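Local coordinates for protein kallistatin (Homo sapiens, PDB 6F4V) that inhibits tissue kallikrein as a serpin, forming a stable equimolar complex with the protease on cleavage at its reactive site, at residues H87-R92 and I167-L172; L97-N102 and V159-V164; H101-L106 and T306-L311; G279-D284 and S316-T321. All coordinates share one frame; numbering follows the deposited sequence.

Contact 1 (H87-R92 and I167-L172); sequences HGLETR and IYFKAL
Glu90 and Arg92 lie across Tyr168, on one face of an antiparallel pairing between strands 89-100 and 159-172 of the serpin central sheet. Glu90 and Lys170 form one hydrogen-bonded pair, Arg92 and Tyr168 the next, and Leu172 N to Gly88 O (3.0 Å) closes the ladder at its end.

The more buried, apolar side is the face of Leu89, Thr91, Phe169 and Ala171, where Leu89 alone is partly exposed. Leu89 brings CD1 to 3.7 Å from Ala171 CB, and the same methyl touches Phe169 CE1. Tyr224 packs edge-to-face with the Phe169 ring, Ala228 of strand 228-235 meets Leu89 and Phe169, and Leu82 of helix 68-83 meets Thr91.

The other face is polar and becomes looser toward Lys170, whose side chain is exposed and brings NZ only to 4.5 Å from Glu90 OE1, beyond a salt bridge; Leu172, at the end of the ladder, is exposed as well. Here Arg92 NE donates to Glu90 OE2 at 2.9 Å, in the guanidinium plane and on the anti lone pair of the oxygen. Tyr168 CB lies over one face of the guanidinium, whose plane is 23° from that of the ring, and Arg92 NH2 is 3.5 Å from Tyr168 CD2. Arg145 also bridges to Glu90 OE2, Glu143 takes Arg92 NH1, and Glu330 bonds Tyr168 OH.

With two arginines sharing one carboxylate oxygen, Glu90 is probably stabilised as the anion, and the charged network runs alongside the Tyr168 side chain.

Contact 2 (L97-N102 and V159-V164); sequences LFLSHN and VLMVLV
At the middle of this antiparallel contact Phe98 N donates to Val162 O at 2.8 Å, nearly straight at 176°, and Val162 N returns a bond to Phe98 O at 3.0 Å, which makes the two a hydrogen-bonded pair. A third bond, Ser100 N to Leu160 O, is more bent, at 143°.

Around these bonds the side chains are almost wholly apolar. Leu97 CD2 sits 4.0 Å from Leu163 CB and also reaches the Met161 methyl. Leu99 and Met161 lie side by side and point the same way, with Leu99 CD2 3.9 Å from Met161 CG. On the other face the Phe98 ring turns its edge to Val162 O and to Val164 CG2, which is 3.9 Å from Phe98 CE1.

The next shell holds both faces. Phe109 of helix 107-117 covers Leu97 and Met161, while Ala39, Met42 and Leu43 of helix 33-44 meet Leu163. On the face of Phe98, Val162 and Val164, Ile136 of helix 129-143 touches all three, and Phe122 of the adjoining strand stacks on the Phe98 ring. Leu160 and Met161 together face a single residue of strand 328-340, a classic beta bulge on the far edge of strand 159-172.

Three backbone bonds thus join the segments, Leu97 and Leu99 bond through their backbones to strand 120-124 on the other side, and apolar side chains line both faces. The contact is a buried part of the central serpin sheet, held by backbone bonds inside and by aliphatic and aromatic packing on both faces.

Contact 3 (H101-L106 and T306-L311); sequences HNLKFL and TKQQKL
Two irregular loops, neither with regular helix or strand, meet where Lys104 faces Thr306. The segment 101-106 runs from the end of strand 89-100 to Leu106, the N-cap of helix 107-117. The segment 306-311 leads into strand 312-324. Lys104 serves as the backbone link through both its backbone N and O. Its N donates to Gln308 OE1 at 3.0 Å, from above the carbonyl plane of the amide, and its O accepts from Thr306 OG1 at 2.8 Å. A water adds a second grip on that carbonyl, donating to Lys104 O at 2.9 Å and accepting from Lys307 N at 2.8 Å.

Thr306 OG1, anti to its own backbone N (chi1 -178°), also accepts from Gln308 N at 3.0 Å, which makes 306-308 an ST turn. Leu103 packs against this turn. Its CD2 methyl meets Thr306 CG2 tip to tip, and its CD1 lies 3.6 Å from Gln308 CD as the two side chains slide past each other in opposite directions. Within its own loop, Leu103 CD2 lies over one face of the Phe105 ring, offset toward the rim. Leu106 crosses Lys307 at about a right angle, its CD2 methyl 3.8 Å from Lys307 CE.

Two loops at one end of the central serpin sheet are thereby joined, through an ST turn that presents a threonine hydroxyl to a neighbouring carbonyl.

Contact 4 (G279-D284 and S316-T321); sequences GSYVLD and SFHKAT
His318 pairs with Tyr281, while Ser316 packs against Leu283, where strands 269-282 and 312-324 run antiparallel in the central serpin sheet, beneath helix 33-44, the area known in serpins as the shutter region. The ladder is regular from Gly279 with Ala320 to Val282 with Phe317, the last a non-hydrogen-bonded pair. Within it Tyr281 N meets His318 O at 2.8 Å, and His318 N returns to Tyr281 O. Beyond Val282, the N-cap residue, strand 269-282 gives way to helix 283-286.

Ser316 is therefore met by the start of that helix. Its O is reached by Leu283 N in a short but bent and weak bond. Its OG, 3.5 Å from Leu283 CB, is bonded elsewhere, to Tyr40 OH and Ser336 O.

His318 has its CG anti to the backbone N (chi1 -176°), and its side chain lies beside that of Tyr281, the two pointing the same way. The Tyr281 CD2 atom approaches the edge of the imidazole, 4.1 Å from His318 CD2. Both ring nitrogens are held from the outside: ND1 by Thr335 of strand 328-340 and NE2 by Ser32 N.

Leu283 packs beside them, with CD1 3.9 Å from His318 CB and 3.6 Å from Ser316 OG, while Ile36 and Tyr40 of helix 33-44 pack on the Leu283 side chain. On the opposite face, Val282 CG2 meets the Phe317 ring at its edge.

The carboxylate of Asp284 finishes the pairing. OD2 forms a salt bridge with Lys315, and OD1, met on its anti side and 26° out of the carboxylate plane, accepts from Ser316 N at 2.9 Å with an N-H...O angle of 170°.

Overall arrangement
From the N terminus, the chain first reaches 87-92, then 97-102 and 101-106, all on strand 89-100 or the loops at its two ends. Contact 2 closes first, at 159-164, and is nested within the longer loop that contact 1 closes at 167-172; the two lie about 29 Å apart, centre to centre, along the same strand pair. Contact 3 starts from residues shared with contact 2 but closes some 200 residues later, so it crosses contact 1. It also crosses contact 4, which opens at 279-284 before 306-311 and closes at 316-321. Contacts 1, 2 and 4 tie strands of one sheet, while contact 3 joins loops at its end, where Phe105 packs against Leu99 and Leu160.

Contact 1 (H87-R92 and I167-L172)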
# COMPACT_ATOMS: atom_id res chain seq x y z
N HIS A 87 -3.64 -20.74 4.07
CA HIS A 87 -3.62 -21.46 5.36
C HIS A 87 -3.17 -20.59 6.55
O HIS A 87 -3.91 -20.48 7.54
CB HIS A 87 -2.82 -22.78 5.26
CG HIS A 87 -3.61 -23.91 4.67
ND1 HIS A 87 -3.65 -25.16 5.25
CD2 HIS A 87 -4.40 -23.98 3.58
CE1 HIS A 87 -4.43 -25.95 4.53
NE2 HIS A 87 -4.90 -25.26 3.51
N GLY A 88 -1.98 -19.99 6.45
CA GLY A 88 -1.45 -19.09 7.49
C GLY A 88 -1.30 -17.65 7.00
O GLY A 88 -0.36 -16.91 7.46
N LEU A 89 -2.21 -17.28 6.07
CA LEU A 89 -2.25 -15.97 5.46
C LEU A 89 -3.65 -15.51 5.06
O LEU A 89 -4.31 -16.14 4.23
CB LEU A 89 -1.35 -15.95 4.22
CG LEU A 89 -0.98 -14.59 3.61
CD1 LEU A 89 0.51 -14.52 3.28
CD2 LEU A 89 -1.83 -14.30 2.38
N GLU A 90 -4.09 -14.40 5.65
CA GLU A 90 -5.34 -13.76 5.28
C GLU A 90 -5.00 -12.52 4.45
O GLU A 90 -4.21 -11.67 4.89
CB GLU A 90 -6.13 -13.36 6.53
CG GLU A 90 -7.49 -12.72 6.24
CD GLU A 90 -8.19 -12.17 7.47
OE1 GLU A 90 -7.76 -12.45 8.60
OE2 GLU A 90 -9.21 -11.46 7.32
N THR A 91 -5.52 -12.47 3.23
CA THR A 91 -5.53 -11.26 2.45
C THR A 91 -6.95 -11.06 1.94
O THR A 91 -7.58 -12.00 1.43
CB THR A 91 -4.50 -11.32 1.31
OG1 THR A 91 -3.22 -11.63 1.84
CG2 THR A 91 -4.43 -9.99 0.60
N ARG A 92 -7.46 -9.85 2.14
CA ARG A 92 -8.75 -9.46 1.60
C ARG A 92 -8.61 -8.10 1.00
O ARG A 92 -8.05 -7.20 1.66
CB ARG A 92 -9.85 -9.43 2.67
CG ARG A 92 -10.33 -10.80 3.07
CD ARG A 92 -11.38 -10.77 4.16
NE ARG A 92 -10.88 -10.11 5.37
CZ ARG A 92 -11.14 -8.85 5.73
NH1 ARG A 92 -11.90 -8.04 4.99
NH2 ARG A 92 -10.61 -8.37 6.86
N ILE A 167 -7.57 -3.01 1.86
CA ILE A 167 -6.78 -4.20 1.88
C ILE A 167 -6.52 -4.51 3.35
O ILE A 167 -6.24 -3.63 4.14
CB ILE A 167 -5.47 -4.07 1.06
CG1 ILE A 167 -4.61 -5.34 1.16
CG2 ILE A 167 -4.66 -2.84 1.48
CD1 ILE A 167 -3.48 -5.43 0.16
N TYR A 168 -6.66 -5.79 3.67
CA TYR A 168 -6.37 -6.32 4.98
C TYR A 168 -5.47 -7.53 4.79
O TYR A 168 -5.77 -8.41 3.97
CB TYR A 168 -7.64 -6.72 5.72
CG TYR A 168 -7.29 -7.21 7.11
CD1 TYR A 168 -6.96 -6.32 8.12
CD2 TYR A 168 -7.19 -8.57 7.38
CE1 TYR A 168 -6.59 -6.77 9.38
CE2 TYR A 168 -6.81 -9.03 8.65
CZ TYR A 168 -6.52 -8.13 9.65
OH TYR A 168 -6.14 -8.54 10.92
N PHE A 169 -4.37 -7.57 5.54
CA PHE A 169 -3.33 -8.56 5.42
C PHE A 169 -2.92 -9.01 6.80
O PHE A 169 -2.48 -8.21 7.62
CB PHE A 169 -2.12 -7.91 4.72
CG PHE A 169 -0.91 -8.79 4.62
CD1 PHE A 169 -0.79 -9.68 3.58
CD2 PHE A 169 0.12 -8.69 5.53
CE1 PHE A 169 0.34 -10.48 3.45
CE2 PHE A 169 1.28 -9.48 5.39
CZ PHE A 169 1.37 -10.37 4.35
N LYS A 170 -3.01 -10.31 7.06
CA LYS A 170 -2.53 -10.85 8.33
C LYS A 170 -1.89 -12.18 8.02
O LYS A 170 -2.52 -13.07 7.42
CB LYS A 170 -3.68 -11.00 9.35
CG LYS A 170 -3.18 -11.46 10.73
CD LYS A 170 -4.20 -11.27 11.87
CE LYS A 170 -5.48 -12.04 11.72
NZ LYS A 170 -6.45 -11.65 12.82
N ALA A 171 -0.63 -12.31 8.40
CA ALA A 171 0.17 -13.43 7.96
C ALA A 171 1.15 -13.84 9.03
O ALA A 171 1.85 -13.03 9.60
CB ALA A 171 0.95 -13.05 6.69
N LEU A 172 1.24 -15.14 9.24
CA LEU A 172 2.21 -15.71 10.16
C LEU A 172 3.61 -15.80 9.54
O LEU A 172 3.75 -16.14 8.36
CB LEU A 172 1.78 -17.13 10.53
CG LEU A 172 0.50 -17.29 11.34
CD1 LEU A 172 0.09 -18.77 11.28
CD2 LEU A 172 0.68 -16.82 12.76

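Contact 2 (L97-N102 and V159-V164)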
# COMPACT_ATOMS: atom_id res chain seq x y z
N LEU A 97 -18.71 1.59 -3.81
CA LEU A 97 -19.12 2.88 -4.21
C LEU A 97 -20.29 3.28 -3.30
O LEU A 97 -21.28 2.54 -3.16
CB LEU A 97 -19.62 2.87 -5.65
CG LEU A 97 -18.64 2.43 -6.75
CD1 LEU A 97 -19.39 2.41 -8.07
CD2 LEU A 97 -17.46 3.37 -6.81
N PHE A 98 -20.17 4.45 -2.71
CA PHE A 98 -21.24 5.08 -1.96
C PHE A 98 -21.88 6.09 -2.90
O PHE A 98 -21.26 7.07 -3.27
CB PHE A 98 -20.68 5.68 -0.67
CG PHE A 98 -20.20 4.64 0.27
CD1 PHE A 98 -18.92 4.11 0.16
CD2 PHE A 98 -21.05 4.13 1.26
CE1 PHE A 98 -18.48 3.13 1.03
CE2 PHE A 98 -20.62 3.14 2.12
CZ PHE A 98 -19.33 2.64 2.01
N LEU A 99 -23.12 5.81 -3.31
CA LEU A 99 -23.81 6.52 -4.37
C LEU A 99 -24.89 7.43 -3.81
O LEU A 99 -25.64 7.01 -2.94
CB LEU A 99 -24.47 5.51 -5.29
CG LEU A 99 -23.57 4.47 -5.95
CD1 LEU A 99 -24.42 3.49 -6.75
CD2 LEU A 99 -22.54 5.14 -6.83
N SER A 100 -24.99 8.65 -4.32
CA SER A 100 -26.06 9.56 -3.91
C SER A 100 -27.43 8.89 -4.16
O SER A 100 -27.65 8.37 -5.24
CB SER A 100 -25.97 10.88 -4.69
OG SER A 100 -27.02 11.78 -4.32
N HIS A 101 -28.29 8.88 -3.14
CA HIS A 101 -29.70 8.46 -3.31
C HIS A 101 -30.43 9.14 -4.48
O HIS A 101 -31.33 8.54 -5.05
CB HIS A 101 -30.53 8.72 -2.02
CG HIS A 101 -30.53 7.57 -1.05
ND1 HIS A 101 -30.21 7.73 0.29
CD2 HIS A 101 -30.84 6.26 -1.21
CE1 HIS A 101 -30.30 6.56 0.90
NE2 HIS A 101 -30.67 5.65 0.02
N ASN A 102 -30.07 10.37 -4.83
CA ASN A 102 -30.78 11.14 -5.86
C ASN A 102 -30.42 10.77 -7.29
O ASN A 102 -31.29 10.53 -8.13
CB ASN A 102 -30.49 12.65 -5.70
CG ASN A 102 -31.08 13.23 -4.44
OD1 ASN A 102 -32.18 12.87 -4.04
ND2 ASN A 102 -30.35 14.14 -3.80
N VAL A 159 -20.89 16.53 -2.60
CA VAL A 159 -20.40 15.23 -3.06
C VAL A 159 -21.57 14.35 -3.46
O VAL A 159 -22.59 14.33 -2.78
CB VAL A 159 -19.54 14.56 -1.96
CG1 VAL A 159 -19.26 13.09 -2.27
CG2 VAL A 159 -18.25 15.33 -1.78
N LEU A 160 -21.43 13.64 -4.58
CA LEU A 160 -22.44 12.69 -5.05
C LEU A 160 -21.96 11.23 -5.09
O LEU A 160 -22.76 10.34 -5.32
CB LEU A 160 -22.89 13.10 -6.45
CG LEU A 160 -23.43 14.54 -6.59
CD1 LEU A 160 -23.57 14.89 -8.07
CD2 LEU A 160 -24.76 14.74 -5.85
N MET A 161 -20.66 11.00 -4.90
CA MET A 161 -20.16 9.63 -4.85
C MET A 161 -18.83 9.58 -4.11
O MET A 161 -18.01 10.47 -4.25
CB MET A 161 -19.98 9.06 -6.28
CG MET A 161 -19.55 7.61 -6.33
SD MET A 161 -19.13 7.08 -8.00
CE MET A 161 -17.37 7.41 -8.01
N VAL A 162 -18.64 8.53 -3.32
CA VAL A 162 -17.34 8.25 -2.75
C VAL A 162 -16.98 6.82 -3.11
O VAL A 162 -17.74 5.88 -2.84
CB VAL A 162 -17.31 8.44 -1.23
CG1 VAL A 162 -15.95 8.05 -0.67
CG2 VAL A 162 -17.63 9.87 -0.87
N LEU A 163 -15.83 6.68 -3.77
CA LEU A 163 -15.24 5.39 -4.06
C LEU A 163 -14.31 5.04 -2.92
O LEU A 163 -13.57 5.90 -2.43
CB LEU A 163 -14.46 5.52 -5.36
CG LEU A 163 -13.66 4.36 -5.88
CD1 LEU A 163 -13.65 4.45 -7.42
CD2 LEU A 163 -12.24 4.30 -5.32
N VAL A 164 -14.33 3.78 -2.50
CA VAL A 164 -13.36 3.30 -1.55
C VAL A 164 -12.85 1.92 -1.90
O VAL A 164 -13.55 1.10 -2.52
CB VAL A 164 -13.85 3.30 -0.08
CG1 VAL A 164 -14.46 4.62 0.29
CG2 VAL A 164 -14.83 2.18 0.18

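Contact 3 (H101-L106 and T306-L311)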
# COMPACT_ATOMS: atom_id res chain seq x y z
N HIS A 101 -28.29 8.88 -3.14
CA HIS A 101 -29.70 8.46 -3.31
C HIS A 101 -30.43 9.14 -4.48
O HIS A 101 -31.33 8.54 -5.05
CB HIS A 101 -30.53 8.72 -2.02
CG HIS A 101 -30.53 7.57 -1.05
ND1 HIS A 101 -30.21 7.73 0.29
CD2 HIS A 101 -30.84 6.26 -1.21
CE1 HIS A 101 -30.30 6.56 0.90
NE2 HIS A 101 -30.67 5.65 0.02
N ASN A 102 -30.07 10.37 -4.83
CA ASN A 102 -30.78 11.14 -5.86
C ASN A 102 -30.42 10.77 -7.29
O ASN A 102 -31.29 10.53 -8.13
CB ASN A 102 -30.49 12.65 -5.70
CG ASN A 102 -31.08 13.23 -4.44
OD1 ASN A 102 -32.18 12.87 -4.04
ND2 ASN A 102 -30.35 14.14 -3.80
N LEU A 103 -29.12 10.74 -7.55
CA LEU A 103 -28.55 10.86 -8.88
C LEU A 103 -28.69 9.57 -9.71
O LEU A 103 -28.68 8.46 -9.15
CB LEU A 103 -27.08 11.25 -8.73
CG LEU A 103 -26.26 11.73 -9.93
CD1 LEU A 103 -26.60 13.17 -10.26
CD2 LEU A 103 -24.77 11.60 -9.62
N LYS A 104 -28.82 9.72 -11.02
CA LYS A 104 -28.86 8.59 -11.94
C LYS A 104 -27.43 8.30 -12.41
O LYS A 104 -26.83 9.11 -13.14
CB LYS A 104 -29.76 8.88 -13.15
CG LYS A 104 -29.98 7.71 -14.11
CD LYS A 104 -30.45 6.44 -13.39
CE LYS A 104 -31.24 5.51 -14.29
NZ LYS A 104 -30.39 4.84 -15.31
N PHE A 105 -26.89 7.17 -11.96
CA PHE A 105 -25.55 6.75 -12.37
C PHE A 105 -25.65 5.90 -13.62
O PHE A 105 -26.65 5.20 -13.81
CB PHE A 105 -24.86 5.98 -11.25
CG PHE A 105 -24.51 6.85 -10.07
CD1 PHE A 105 -25.42 7.05 -9.05
CD2 PHE A 105 -23.28 7.49 -10.02
CE1 PHE A 105 -25.11 7.86 -7.97
CE2 PHE A 105 -22.96 8.30 -8.95
CZ PHE A 105 -23.87 8.49 -7.92
N LEU A 106 -24.64 6.00 -14.48
CA LEU A 106 -24.63 5.25 -15.72
C LEU A 106 -24.43 3.78 -15.40
O LEU A 106 -23.50 3.43 -14.68
CB LEU A 106 -23.56 5.76 -16.68
CG LEU A 106 -23.86 7.13 -17.29
CD1 LEU A 106 -22.62 7.70 -17.94
CD2 LEU A 106 -25.01 7.07 -18.29
N THR A 306 -22.00 9.73 -14.69
CA THR A 306 -23.36 10.22 -14.89
C THR A 306 -23.37 11.25 -16.04
O THR A 306 -22.35 11.91 -16.32
CB THR A 306 -23.91 10.88 -13.61
OG1 THR A 306 -25.28 11.30 -13.81
CG2 THR A 306 -23.08 12.07 -13.22
N LYS A 307 -24.52 11.39 -16.69
CA LYS A 307 -24.74 12.51 -17.63
C LYS A 307 -25.52 13.66 -16.98
O LYS A 307 -25.68 14.73 -17.58
CB LYS A 307 -25.46 12.01 -18.88
CG LYS A 307 -24.63 11.05 -19.73
CD LYS A 307 -25.51 10.14 -20.60
CE LYS A 307 -24.67 9.18 -21.44
NZ LYS A 307 -25.48 8.47 -22.47
N GLN A 308 -25.97 13.46 -15.74
CA GLN A 308 -26.92 14.34 -15.07
C GLN A 308 -26.30 15.62 -14.49
O GLN A 308 -27.00 16.63 -14.36
CB GLN A 308 -27.66 13.56 -13.96
CG GLN A 308 -28.86 14.30 -13.37
CD GLN A 308 -29.54 13.53 -12.25
OE1 GLN A 308 -29.73 12.31 -12.31
NE2 GLN A 308 -29.92 14.25 -11.20
N GLN A 309 -25.02 15.57 -14.13
CA GLN A 309 -24.27 16.72 -13.65
C GLN A 309 -22.84 16.65 -14.20
O GLN A 309 -22.35 15.56 -14.57
CB GLN A 309 -24.18 16.72 -12.11
CG GLN A 309 -25.50 16.81 -11.35
CD GLN A 309 -26.13 18.20 -11.36
OE1 GLN A 309 -25.58 19.17 -11.89
NE2 GLN A 309 -27.32 18.29 -10.77
N LYS A 310 -22.19 17.82 -14.26
CA LYS A 310 -20.75 17.89 -14.55
C LYS A 310 -19.96 17.63 -13.27
O LYS A 310 -20.09 18.37 -12.28
CB LYS A 310 -20.37 19.24 -15.17
CG LYS A 310 -20.90 19.37 -16.58
CD LYS A 310 -20.10 20.32 -17.46
CE LYS A 310 -20.76 20.42 -18.83
NZ LYS A 310 -19.91 21.10 -19.84
N LEU A 311 -19.14 16.59 -13.29
CA LEU A 311 -18.51 16.10 -12.08
C LEU A 311 -17.06 16.53 -11.98
O LEU A 311 -16.38 16.65 -12.98
CB LEU A 311 -18.58 14.57 -12.03
CG LEU A 311 -20.00 13.99 -11.99
CD1 LEU A 311 -19.90 12.49 -11.81
CD2 LEU A 311 -20.83 14.58 -10.86
O HOH W 1 -26.68 9.83 -15.96

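Contact 4 (G279-D284 and S316-T321)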
# COMPACT_ATOMS: atom_id res chain seq x y z
N GLY A 279 0.53 5.44 8.37
CA GLY A 279 0.62 6.54 7.44
C GLY A 279 -0.73 7.11 7.12
O GLY A 279 -1.72 6.39 7.11
N SER A 280 -0.77 8.40 6.78
CA SER A 280 -2.02 9.08 6.50
C SER A 280 -1.72 10.15 5.47
O SER A 280 -0.91 11.02 5.73
CB SER A 280 -2.61 9.71 7.76
OG SER A 280 -3.87 10.29 7.43
N TYR A 281 -2.34 10.04 4.30
CA TYR A 281 -2.00 10.86 3.14
C TYR A 281 -3.24 11.49 2.53
O TYR A 281 -4.32 10.88 2.46
CB TYR A 281 -1.22 10.04 2.08
CG TYR A 281 -0.04 9.35 2.73
CD1 TYR A 281 1.12 10.05 3.03
CD2 TYR A 281 -0.12 8.02 3.14
CE1 TYR A 281 2.18 9.45 3.69
CE2 TYR A 281 0.93 7.41 3.80
CZ TYR A 281 2.08 8.13 4.08
OH TYR A 281 3.15 7.59 4.75
N VAL A 282 -3.06 12.72 2.06
CA VAL A 282 -4.07 13.45 1.32
C VAL A 282 -3.70 13.36 -0.16
O VAL A 282 -2.89 14.16 -0.69
CB VAL A 282 -4.19 14.91 1.81
CG1 VAL A 282 -5.35 15.61 1.12
CG2 VAL A 282 -4.40 14.95 3.31
N LEU A 283 -4.25 12.36 -0.83
CA LEU A 283 -3.85 12.06 -2.20
C LEU A 283 -4.18 13.17 -3.19
O LEU A 283 -3.43 13.38 -4.14
CB LEU A 283 -4.50 10.77 -2.65
CG LEU A 283 -4.12 9.50 -1.88
CD1 LEU A 283 -4.75 8.28 -2.52
CD2 LEU A 283 -2.62 9.30 -1.73
N ASP A 284 -5.27 13.90 -2.95
CA ASP A 284 -5.61 15.05 -3.82
C ASP A 284 -4.54 16.14 -3.78
O ASP A 284 -4.42 16.87 -4.76
CB ASP A 284 -7.00 15.63 -3.53
CG ASP A 284 -7.17 16.02 -2.12
OD1 ASP A 284 -7.53 15.13 -1.32
OD2 ASP A 284 -6.87 17.20 -1.80
N SER A 316 -9.41 13.00 -1.63
CA SER A 316 -8.97 11.59 -1.72
C SER A 316 -7.96 11.30 -0.62
O SER A 316 -6.93 11.99 -0.51
CB SER A 316 -8.35 11.27 -3.10
OG SER A 316 -7.89 9.92 -3.19
N PHE A 317 -8.28 10.31 0.23
CA PHE A 317 -7.44 9.97 1.38
C PHE A 317 -6.88 8.58 1.26
O PHE A 317 -7.46 7.72 0.60
CB PHE A 317 -8.24 10.11 2.68
CG PHE A 317 -8.79 11.48 2.88
CD1 PHE A 317 -7.95 12.54 3.27
CD2 PHE A 317 -10.13 11.74 2.64
CE1 PHE A 317 -8.45 13.83 3.46
CE2 PHE A 317 -10.63 13.04 2.82
CZ PHE A 317 -9.80 14.06 3.22
N HIS A 318 -5.73 8.38 1.88
CA HIS A 318 -5.16 7.04 2.03
C HIS A 318 -4.61 6.90 3.45
O HIS A 318 -3.89 7.78 3.91
CB HIS A 318 -4.02 6.80 1.03
CG HIS A 318 -3.48 5.40 1.11
ND1 HIS A 318 -4.12 4.33 0.54
CD2 HIS A 318 -2.37 4.91 1.71
CE1 HIS A 318 -3.43 3.23 0.79
NE2 HIS A 318 -2.37 3.55 1.51
N LYS A 319 -5.00 5.85 4.16
CA LYS A 319 -4.43 5.54 5.45
C LYS A 319 -4.01 4.10 5.49
O LYS A 319 -4.62 3.24 4.84
CB LYS A 319 -5.43 5.77 6.58
CG LYS A 319 -5.90 7.22 6.68
CD LYS A 319 -6.93 7.40 7.79
CE LYS A 319 -6.30 7.82 9.10
NZ LYS A 319 -7.34 8.29 10.08
N ALA A 320 -2.97 3.84 6.26
CA ALA A 320 -2.42 2.51 6.36
C ALA A 320 -1.77 2.27 7.72
O ALA A 320 -1.24 3.21 8.33
CB ALA A 320 -1.42 2.26 5.26
N THR A 321 -1.75 1.01 8.14
CA THR A 321 -1.13 0.62 9.43
C THR A 321 -0.34 -0.66 9.30
O THR A 321 -0.75 -1.57 8.57
CB THR A 321 -2.19 0.39 10.58
OG1 THR A 321 -3.05 -0.70 10.21
CG2 THR A 321 -3.04 1.57 10.78